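Local atomic coordinates of 2-dehydropantoate 2-reductase (Geobacter metallireducens, PDB entry 3HN2), a protein that probably catalyses the NADPH-dependent reduction of ketopantoate to pantoate, a step in pantothenate biosynthesis. Residues Y17-E26 with A164-D172. Sequence-based numbering, arbitrary orientation.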
loop_
_atom_site.group_PDB
_atom_site.type_symbol
_atom_site.label_atom_id
_atom_site.label_comp_id
_atom_site.label_asym_id
_atom_site.label_seq_id
_atom_site.Cartn_x
_atom_site.Cartn_y
_atom_site.Cartn_z
ATOM N N TYR A 17 16.816 -4.653 11.431
ATOM C CA TYR A 17 17.623 -5.407 10.477
ATOM C C TYR A 17 18.729 -6.211 11.146
ATOM O O TYR A 17 18.995 -7.344 10.750
ATOM C CB TYR A 17 18.186 -4.495 9.384
ATOM C CG TYR A 17 17.143 -4.024 8.397
ATOM C CD1 TYR A 17 16.202 -4.908 7.865
ATOM C CD2 TYR A 17 17.102 -2.696 7.986
ATOM C CE1 TYR A 17 15.240 -4.473 6.957
ATOM C CE2 TYR A 17 16.150 -2.252 7.079
ATOM C CZ TYR A 17 15.225 -3.143 6.566
ATOM O OH TYR A 17 14.288 -2.694 5.668
ATOM N N GLY A 18 19.346 -5.634 12.171
ATOM C CA GLY A 18 20.383 -6.323 12.936
ATOM C C GLY A 18 19.856 -7.516 13.712
ATOM O O GLY A 18 20.543 -8.535 13.834
ATOM N N ALA A 19 18.637 -7.384 14.233
ATOM C CA ALA A 19 17.977 -8.465 14.961
ATOM C C ALA A 19 17.614 -9.616 14.038
ATOM O O ALA A 19 17.709 -10.773 14.433
ATOM C CB ALA A 19 16.744 -7.959 15.677
ATOM N N LEU A 20 17.208 -9.292 12.811
ATOM C CA LEU A 20 16.920 -10.310 11.809
ATOM C C LEU A 20 18.206 -10.966 11.312
ATOM O O LEU A 20 18.224 -12.166 11.017
ATOM C CB LEU A 20 16.128 -9.730 10.632
ATOM C CG LEU A 20 14.688 -9.242 10.841
ATOM C CD1 LEU A 20 14.147 -8.716 9.529
ATOM C CD2 LEU A 20 13.759 -10.314 11.401
ATOM N N LEU A 21 19.277 -10.176 11.232
ATOM C CA LEU A 21 20.582 -10.683 10.809
ATOM C C LEU A 21 21.167 -11.727 11.760
ATOM O O LEU A 21 21.586 -12.791 11.308
ATOM C CB LEU A 21 21.572 -9.543 10.556
ATOM C CG LEU A 21 21.465 -8.837 9.198
ATOM C CD1 LEU A 21 22.093 -7.453 9.265
ATOM C CD2 LEU A 21 22.072 -9.654 8.055
ATOM N N GLN A 22 21.167 -11.456 13.066
ATOM C CA GLN A 22 21.673 -12.451 14.023
ATOM C C GLN A 22 20.701 -13.607 14.285
ATOM O O GLN A 22 21.133 -14.691 14.678
ATOM C CB GLN A 22 22.162 -11.817 15.335
ATOM C CG GLN A 22 21.112 -11.598 16.407
ATOM C CD GLN A 22 21.721 -11.318 17.773
ATOM O OE1 GLN A 22 21.495 -12.063 18.724
ATOM N NE2 GLN A 22 22.498 -10.245 17.874
ATOM N N ARG A 23 19.405 -13.379 14.051
ATOM C CA ARG A 23 18.386 -14.428 14.193
ATOM C C ARG A 23 18.632 -15.558 13.200
ATOM O O ARG A 23 18.306 -16.708 13.477
ATOM C CB ARG A 23 16.981 -13.855 14.004
ATOM C CG ARG A 23 15.862 -14.648 14.674
ATOM C CD ARG A 23 15.096 -15.526 13.693
ATOM N NE ARG A 23 14.381 -14.748 12.680
ATOM C CZ ARG A 23 13.134 -14.301 12.804
ATOM N NH1 ARG A 23 12.580 -13.604 11.819
ATOM N NH2 ARG A 23 12.437 -14.545 13.908
ATOM N N SER A 24 19.216 -15.215 12.053
ATOM C CA SER A 24 19.653 -16.198 11.064
ATOM C C SER A 24 21.159 -16.497 11.171
ATOM O O SER A 24 21.772 -17.011 10.232
ATOM C CB SER A 24 19.294 -15.726 9.659
ATOM O OG SER A 24 19.790 -14.425 9.440
ATOM N N GLY A 25 21.744 -16.172 12.318
ATOM C CA GLY A 25 23.104 -16.591 12.636
ATOM C C GLY A 25 24.194 -15.794 11.952
ATOM O O GLY A 25 24.994 -16.341 11.191
ATOM N N GLU A 26 24.215 -14.495 12.221
ATOM C CA GLU A 26 25.295 -13.640 11.765
ATOM C C GLU A 26 25.911 -13.006 13.001
ATOM O O GLU A 26 25.211 -12.754 13.989
ATOM C CB GLU A 26 24.770 -12.573 10.808
ATOM C CG GLU A 26 25.532 -12.471 9.493
ATOM C CD GLU A 26 25.193 -13.579 8.501
ATOM O OE1 GLU A 26 26.103 -14.028 7.769
ATOM O OE2 GLU A 26 24.017 -13.997 8.445
ATOM N N ALA A 164 21.975 -11.923 -0.972
ATOM C CA ALA A 164 21.736 -13.291 -0.509
ATOM C C ALA A 164 21.653 -13.342 1.011
ATOM O O ALA A 164 20.748 -13.970 1.566
ATOM C CB ALA A 164 22.825 -14.227 -1.015
ATOM N N MET A 165 22.592 -12.655 1.664
ATOM C CA MET A 165 22.663 -12.566 3.122
ATOM C C MET A 165 21.375 -12.007 3.743
ATOM O O MET A 165 20.898 -12.531 4.750
ATOM C CB MET A 165 23.876 -11.723 3.540
ATOM C CG MET A 165 24.105 -11.639 5.036
ATOM S SD MET A 165 24.908 -10.101 5.494
ATOM C CE MET A 165 26.636 -10.563 5.308
ATOM N N PHE A 166 20.821 -10.957 3.137
ATOM C CA PHE A 166 19.535 -10.402 3.588
ATOM C C PHE A 166 18.349 -11.325 3.331
ATOM O O PHE A 166 17.506 -11.487 4.204
ATOM C CB PHE A 166 19.260 -9.033 2.972
ATOM C CG PHE A 166 19.939 -7.899 3.681
ATOM C CD1 PHE A 166 19.507 -7.491 4.938
ATOM C CD2 PHE A 166 20.998 -7.229 3.084
ATOM C CE1 PHE A 166 20.127 -6.438 5.597
ATOM C CE2 PHE A 166 21.623 -6.174 3.733
ATOM C CZ PHE A 166 21.185 -5.775 4.991
ATOM N N ARG A 167 18.296 -11.921 2.138
ATOM C CA ARG A 167 17.220 -12.849 1.754
ATOM C C ARG A 167 17.177 -14.104 2.624
ATOM O O ARG A 167 16.097 -14.617 2.920
ATOM C CB ARG A 167 17.312 -13.228 0.274
ATOM C CG ARG A 167 16.852 -12.130 -0.688
ATOM C CD ARG A 167 16.738 -12.635 -2.129
ATOM N NE ARG A 167 18.032 -13.041 -2.686
ATOM C CZ ARG A 167 18.754 -12.327 -3.550
ATOM N NH1 ARG A 167 19.918 -12.796 -3.986
ATOM N NH2 ARG A 167 18.324 -11.150 -3.986
ATOM N N GLN A 168 18.357 -14.577 3.036
ATOM C CA GLN A 168 18.498 -15.663 4.012
ATOM C C GLN A 168 17.893 -15.308 5.369
ATOM O O GLN A 168 17.404 -16.183 6.087
ATOM C CB GLN A 168 19.976 -16.007 4.205
ATOM C CG GLN A 168 20.554 -16.941 3.152
ATOM C CD GLN A 168 20.203 -18.394 3.402
ATOM O OE1 GLN A 168 20.387 -18.908 4.507
ATOM N NE2 GLN A 168 19.698 -19.066 2.373
ATOM N N ALA A 169 17.933 -14.020 5.703
ATOM C CA ALA A 169 17.433 -13.514 6.974
ATOM C C ALA A 169 15.947 -13.170 6.909
ATOM O O ALA A 169 15.365 -12.756 7.905
ATOM C CB ALA A 169 18.245 -12.300 7.409
ATOM N N GLY A 170 15.343 -13.346 5.736
ATOM C CA GLY A 170 13.909 -13.114 5.561
ATOM C C GLY A 170 13.562 -11.705 5.122
ATOM O O GLY A 170 12.406 -11.281 5.231
ATOM N N VAL A 171 14.570 -10.981 4.634
ATOM C CA VAL A 171 14.381 -9.635 4.097
ATOM C C VAL A 171 14.261 -9.735 2.579
ATOM O O VAL A 171 15.133 -10.307 1.921
ATOM C CB VAL A 171 15.551 -8.681 4.492
ATOM C CG1 VAL A 171 15.303 -7.256 3.989
ATOM C CG2 VAL A 171 15.753 -8.672 6.000
ATOM N N ASP A 172 13.171 -9.198 2.032
ATOM C CA ASP A 172 12.968 -9.167 0.586
ATOM C C ASP A 172 13.967 -8.187 -0.028
ATOM O O ASP A 172 13.792 -6.974 0.043
ATOM C CB ASP A 172 11.523 -8.775 0.260
ATOM C CG ASP A 172 11.207 -8.879 -1.217
ATOM O OD1 ASP A 172 10.910 -7.835 -1.829
ATOM O OD2 ASP A 172 11.248 -10.001 -1.769
#
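Ser24, just past helix 14-23, and Ala169, at the C-terminal end of helix 157-168, bring the two backbones nearest, with Ser24 CA 5.4 Å from Ala169 CA. Ala169 CB fits against the end of helix 14-23, 3.3 Å from Ser24 OG and 3.6 Å from Leu20 O. The serine hydroxyl lies between its own backbone N and carbonyl carbon (chi1 53°), which turns OG back within hydrogen-bonding distance of Leu20 O and Leu21 O while it borders the alanine methyl. Gly170, with positive phi, closes the helix in a Schellman motif, Val171 N bonding back to Phe166 O and Gly170 N to Arg167 O. That turn delivers Val171, whose two methyls divide the work: CG2 lies 3.9 Å from Leu20 CD1, and CG1 4.1 Å from Tyr17 CE1. On the other flank the side chains of Leu21 and Met165 cross at about a right angle, CD2 standing 3.8 Å from SD, and Met165 CG also meets Glu26 CD at 4.1 Å. The contact joins the helix following the first Rossmann-type strand to helix 157-168. Strand 142-150 touches both segments, Ile146 meeting Tyr17, Phe166 and Val171, with Tyr17 OH hydrogen-bonded to Gly144 O, while Leu21 packs on Val28 of strand 28-31.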